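PDB 3MI6: alpha-galactosidase from Lactobacillus brevis, which probably hydrolyses terminal, non-reducing alpha-D-galactose residues off alpha-D-galactosides, including galactose oligosaccharides, galactomannans and galactolipids. Local coordinates for residues W200-R204 / S529-F534; P543-T547 / A570-H575. All coordinates share one frame; numbering follows the deposited sequence.

From the N terminus, the chain first passes 200-204, in the loop between strands 192-197 and 205-210 of a nine-stranded antiparallel sheet. Interaction 1 brings this loop onto 529-534, more than 300 residues further along the chain, in the loop that follows strand 523-526 of the eight-stranded parallel barrel. Interaction 2 opens only after that contact has closed, so the two run in series and neither nest nor cross. It closes a far shorter connection, pairing adjacent barrel strands 544-546 and 572-576, which helix 553-566 connects. The contacts touch: Phe-534 packs on Ala-545, Gly-530 on Trp-546, and Arg-204 reaches the carbonyl of Thr-547 weakly. Together they tie the N-terminal beta region to the barrel beside the predicted catalytic residues.

Interaction 1 of 2, residues W200-R204 / S529-F534; sequences WARER and SGGGRF
Glu-203 and Arg-204 take hold of Gly-531 at both ends of its backbone. The amide N of Gly-531 donates to Glu-203 OE2 (2.9 Å), meeting the carboxylate on its anti side, and Arg-204 NH1 donates to Gly-531 O (3.2 Å) in the carbonyl plane, on a lone pair. Glu-203 OE1 is bound by Ser-548, and Arg-204 NE by Thr-563. One water knits the loops further: it accepts from Ala-201 N and donates to Glu-203 OE2 (2.7 Å) and Ser-529 O (2.8 Å). That carbonyl oxygen also lies at the edge of the Trp-200 indole, beside CD1, while NE1 bonds to Asp-549, the predicted proton donor. The other kind of contact is a cation-pi stack. Bent at chi3 (-66°), Arg-204 lays its guanidinium over Phe-534, planes 17° apart, with CZ off-centre at 4.5 Å from the ring centroid; Glu-203 CB covers the opposite face. A methionine in place of Arg-204 would probably leave Gly-531 O without this donor and Phe-534 without its flat cationic cover. Acid and base thus satisfy the N-H and the C=O of one buried glycine, which ties the N-terminal domain's loop to the barrel loop beside Trp-200, a predicted substrate-binding residue.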
loop_
_atom_site.group_PDB
_atom_site.type_symbol
_atom_site.label_atom_id
_atom_site.label_comp_id
_atom_site.label_asym_id
_atom_site.label_seq_id
_atom_site.Cartn_x
_atom_site.Cartn_y
_atom_site.Cartn_z
ATOM N N TRP D 200 -19.404 3.292 21.756
ATOM C CA TRP D 200 -20.611 2.620 22.186
ATOM C C TRP D 200 -21.373 2.116 20.958
ATOM O O TRP D 200 -21.438 2.805 19.943
ATOM C CB TRP D 200 -21.452 3.546 23.076
ATOM C CG TRP D 200 -22.812 3.010 23.346
ATOM C CD1 TRP D 200 -23.212 2.257 24.416
ATOM C CD2 TRP D 200 -23.963 3.170 22.516
ATOM N NE1 TRP D 200 -24.555 1.953 24.309
ATOM C CE2 TRP D 200 -25.034 2.497 23.145
ATOM C CE3 TRP D 200 -24.196 3.823 21.302
ATOM C CZ2 TRP D 200 -26.305 2.456 22.597
ATOM C CZ3 TRP D 200 -25.451 3.779 20.764
ATOM C CH2 TRP D 200 -26.495 3.105 21.412
ATOM N N ALA D 201 -21.923 0.907 21.046
ATOM C CA ALA D 201 -22.639 0.296 19.926
ATOM C C ALA D 201 -21.748 -0.056 18.706
ATOM O O ALA D 201 -22.250 -0.526 17.693
ATOM C CB ALA D 201 -23.786 1.166 19.507
ATOM N N ARG D 202 -20.440 0.180 18.799
ATOM C CA ARG D 202 -19.493 -0.306 17.790
ATOM C C ARG D 202 -18.099 -0.573 18.369
ATOM O O ARG D 202 -17.107 -0.106 17.842
ATOM C CB ARG D 202 -19.409 0.640 16.576
ATOM C CG ARG D 202 -19.824 2.052 16.857
ATOM C CD ARG D 202 -19.701 2.957 15.626
ATOM N NE ARG D 202 -18.338 3.467 15.528
ATOM C CZ ARG D 202 -17.981 4.751 15.542
ATOM N NH1 ARG D 202 -18.882 5.714 15.612
ATOM N NH2 ARG D 202 -16.693 5.060 15.453
ATOM N N GLU D 203 -18.033 -1.338 19.444
ATOM C CA GLU D 203 -16.766 -1.591 20.122
ATOM C C GLU D 203 -15.747 -2.412 19.320
ATOM O O GLU D 203 -16.089 -3.301 18.541
ATOM C CB GLU D 203 -17.001 -2.291 21.474
ATOM C CG GLU D 203 -17.818 -1.497 22.485
ATOM C CD GLU D 203 -19.320 -1.674 22.316
ATOM O OE1 GLU D 203 -19.790 -1.726 21.161
ATOM O OE2 GLU D 203 -20.026 -1.762 23.352
ATOM N N ARG D 204 -14.480 -2.100 19.534
ATOM C CA ARG D 204 -13.400 -3.019 19.212
ATOM C C ARG D 204 -13.227 -3.426 17.750
ATOM O O ARG D 204 -12.835 -4.553 17.479
ATOM C CB ARG D 204 -13.486 -4.260 20.116
ATOM C CG ARG D 204 -13.038 -3.971 21.542
ATOM C CD ARG D 204 -13.083 -5.183 22.445
ATOM N NE ARG D 204 -14.455 -5.628 22.655
ATOM C CZ ARG D 204 -15.363 -4.952 23.363
ATOM N NH1 ARG D 204 -15.039 -3.785 23.923
ATOM N NH2 ARG D 204 -16.600 -5.433 23.497
ATOM N N SER D 529 -22.837 -0.157 29.575
ATOM C CA SER D 529 -23.473 0.347 28.365
ATOM C C SER D 529 -23.080 -0.562 27.206
ATOM O O SER D 529 -22.788 -0.097 26.101
ATOM C CB SER D 529 -23.017 1.781 28.068
ATOM O OG SER D 529 -23.732 2.725 28.831
ATOM N N GLY D 530 -23.070 -1.865 27.457
ATOM C CA GLY D 530 -22.484 -2.799 26.514
ATOM C C GLY D 530 -21.051 -3.030 26.919
ATOM O O GLY D 530 -20.791 -3.330 28.079
ATOM N N GLY D 531 -20.115 -2.861 25.995
ATOM C CA GLY D 531 -18.740 -3.274 26.248
ATOM C C GLY D 531 -17.746 -2.216 26.702
ATOM O O GLY D 531 -16.592 -2.233 26.293
ATOM N N GLY D 532 -18.188 -1.311 27.567
ATOM C CA GLY D 532 -17.363 -0.208 28.013
ATOM C C GLY D 532 -16.374 -0.575 29.109
ATOM O O GLY D 532 -15.573 0.254 29.530
ATOM N N ARG D 533 -16.436 -1.809 29.597
ATOM C CA ARG D 533 -15.436 -2.287 30.549
ATOM C C ARG D 533 -14.989 -3.697 30.219
ATOM O O ARG D 533 -14.530 -4.419 31.082
ATOM C CB ARG D 533 -15.963 -2.226 31.980
ATOM C CG ARG D 533 -15.561 -0.980 32.715
ATOM C CD ARG D 533 -15.219 -1.298 34.140
ATOM N NE ARG D 533 -16.387 -1.693 34.932
ATOM C CZ ARG D 533 -16.956 -0.935 35.867
ATOM N NH1 ARG D 533 -16.478 0.283 36.130
ATOM N NH2 ARG D 533 -18.006 -1.396 36.532
ATOM N N PHE D 534 -15.109 -4.069 28.957
ATOM C CA PHE D 534 -14.869 -5.434 28.544
ATOM C C PHE D 534 -13.395 -5.810 28.706
ATOM O O PHE D 534 -12.619 -5.705 27.742
ATOM C CB PHE D 534 -15.282 -5.581 27.080
ATOM C CG PHE D 534 -15.494 -6.995 26.655
ATOM C CD1 PHE D 534 -14.430 -7.786 26.317
ATOM C CD2 PHE D 534 -16.775 -7.525 26.605
ATOM C CE1 PHE D 534 -14.631 -9.082 25.938
ATOM C CE2 PHE D 534 -16.994 -8.821 26.226
ATOM C CZ PHE D 534 -15.921 -9.608 25.887
HETATM O O HOH W 1 -22.547 -0.838 23.429
#

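Interaction 2 of 2, residues P543-T547 / A570-H575; sequences PQAWT and AMMGAH
Trp-546 and His-575 meet as an oblique aromatic pair, with planes at 34° and centroids of the indole six-membered ring and the imidazole 4.1 Å apart. Trp-546 CZ3 sits over the centre of one imidazole face, 3.3 Å above its plane, while His-575 CE1 lies over a face of the indole. Backbone N atoms of Ala-574 and His-575 line the indole edge. Arg-556 of helix 553-566 makes a cation-pi contact with the Trp-546 ring. With CG anti to the backbone N (chi1 -179°), Trp-546 extends along the second strand as far as His-575. Polar ends turn elsewhere: Trp-546 NE1 to Asp-549, the predicted proton donor, and His-575 ND1 to Glu-605. The backbones pair in parallel through a bridge of Ala-545 with Met-572, Ala-545 N donating to Met-571 O (2.7 Å) and Gly-573 N to Ala-545 O (2.8 Å). Beyond it, Thr-547 OG1 donates to Gly-573 O (2.8 Å), on a lone pair in the carbonyl plane, and its CG2 packs on CG of selenomethionine Met-572 (3.9 Å). Strands 544-546 and 572-576 belong, with helix 553-566, to one beta-alpha-beta unit of the TIM barrel. Strand 523-526 flanks 544-546 and strand 601-604 flanks 572-576; helix 553-566 packs against Thr-547, Met-572 and Ala-574, and Met-539 of helix 536-539 touches Ala-545 and Met-571.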
loop_
_atom_site.group_PDB
_atom_site.type_symbol
_atom_site.label_atom_id
_atom_site.label_comp_id
_atom_site.label_asym_id
_atom_site.label_seq_id
_atom_site.Cartn_x
_atom_site.Cartn_y
_atom_site.Cartn_z
ATOM N N PRO D 543 -17.515 -14.018 34.695
ATOM C CA PRO D 543 -16.927 -14.809 33.607
ATOM C C PRO D 543 -17.413 -14.371 32.234
ATOM O O PRO D 543 -16.865 -14.804 31.226
ATOM C CB PRO D 543 -17.429 -16.212 33.901
ATOM C CG PRO D 543 -18.772 -15.971 34.534
ATOM C CD PRO D 543 -18.558 -14.765 35.419
ATOM N N GLN D 544 -18.424 -13.516 32.181
ATOM C CA GLN D 544 -18.939 -13.071 30.888
ATOM C C GLN D 544 -19.359 -11.610 30.920
ATOM O O GLN D 544 -19.776 -11.106 31.958
ATOM C CB GLN D 544 -20.104 -13.951 30.434
ATOM C CG GLN D 544 -21.386 -13.755 31.197
ATOM C CD GLN D 544 -22.335 -14.889 30.927
ATOM O OE1 GLN D 544 -21.909 -16.029 30.748
ATOM N NE2 GLN D 544 -23.625 -14.591 30.879
ATOM N N ALA D 545 -19.243 -10.932 29.783
ATOM C CA ALA D 545 -19.626 -9.532 29.714
ATOM C C ALA D 545 -20.696 -9.338 28.650
ATOM O O ALA D 545 -20.789 -10.136 27.719
ATOM C CB ALA D 545 -18.412 -8.663 29.424
ATOM N N TRP D 546 -21.524 -8.306 28.807
ATOM C CA TRP D 546 -22.456 -7.896 27.756
ATOM C C TRP D 546 -21.648 -7.150 26.689
ATOM O O TRP D 546 -21.259 -6.001 26.883
ATOM C CB TRP D 546 -23.568 -7.016 28.338
ATOM C CG TRP D 546 -24.580 -6.562 27.319
ATOM C CD1 TRP D 546 -25.025 -5.287 27.111
ATOM C CD2 TRP D 546 -25.256 -7.383 26.353
ATOM N NE1 TRP D 546 -25.948 -5.265 26.083
ATOM C CE2 TRP D 546 -26.107 -6.537 25.604
ATOM C CE3 TRP D 546 -25.234 -8.752 26.057
ATOM C CZ2 TRP D 546 -26.921 -7.017 24.582
ATOM C CZ3 TRP D 546 -26.041 -9.223 25.040
ATOM C CH2 TRP D 546 -26.872 -8.357 24.311
ATOM N N THR D 547 -21.392 -7.811 25.565
ATOM C CA THR D 547 -20.360 -7.368 24.625
ATOM C C THR D 547 -20.599 -5.992 24.009
ATOM O O THR D 547 -19.686 -5.175 23.925
ATOM C CB THR D 547 -20.180 -8.396 23.507
ATOM O OG1 THR D 547 -20.285 -9.706 24.071
ATOM C CG2 THR D 547 -18.818 -8.236 22.821
ATOM N N ALA D 570 -16.660 -17.601 25.172
ATOM C CA ALA D 570 -17.240 -17.873 26.480
ATOM C C ALA D 570 -17.553 -16.573 27.233
ATOM O O ALA D 570 -18.508 -16.502 28.007
ATOM C CB ALA D 570 -16.299 -18.749 27.295
HETATM N N MSE D 571 -16.753 -15.547 26.970
HETATM C CA MSE D 571 -16.851 -14.275 27.665
HETATM C C MSE D 571 -17.898 -13.300 27.089
HETATM O O MSE D 571 -18.268 -12.321 27.746
HETATM C CB MSE D 571 -15.480 -13.611 27.687
HETATM C CG MSE D 571 -14.420 -14.381 28.472
HETATM SE SE MSE D 571 -12.714 -13.414 28.513
HETATM C CE MSE D 571 -11.596 -14.759 29.435
HETATM N N MSE D 572 -18.388 -13.583 25.883
HETATM C CA MSE D 572 -19.254 -12.654 25.156
HETATM C C MSE D 572 -20.742 -12.979 25.233
HETATM O O MSE D 572 -21.214 -13.902 24.573
HETATM C CB MSE D 572 -18.876 -12.632 23.678
HETATM C CG MSE D 572 -17.626 -11.868 23.315
HETATM SE SE MSE D 572 -17.183 -12.209 21.407
HETATM C CE MSE D 572 -15.708 -13.511 21.600
ATOM N N GLY D 573 -21.498 -12.208 26.002
ATOM C CA GLY D 573 -22.939 -12.326 25.923
ATOM C C GLY D 573 -23.381 -11.905 24.525
ATOM O O GLY D 573 -22.765 -11.036 23.929
ATOM N N ALA D 574 -24.436 -12.522 24.004
ATOM C CA ALA D 574 -25.007 -12.125 22.723
ATOM C C ALA D 574 -26.489 -12.461 22.682
ATOM O O ALA D 574 -26.857 -13.615 22.811
ATOM C CB ALA D 574 -24.292 -12.824 21.596
ATOM N N HIS D 575 -27.348 -11.467 22.502
ATOM C CA HIS D 575 -28.784 -11.742 22.452
ATOM C C HIS D 575 -29.367 -11.567 21.041
ATOM O O HIS D 575 -28.994 -10.657 20.319
ATOM C CB HIS D 575 -29.553 -10.851 23.432
ATOM C CG HIS D 575 -29.062 -10.913 24.847
ATOM N ND1 HIS D 575 -29.427 -9.983 25.801
ATOM C CD2 HIS D 575 -28.252 -11.796 25.478
ATOM C CE1 HIS D 575 -28.854 -10.282 26.953
ATOM N NE2 HIS D 575 -28.138 -11.379 26.787
#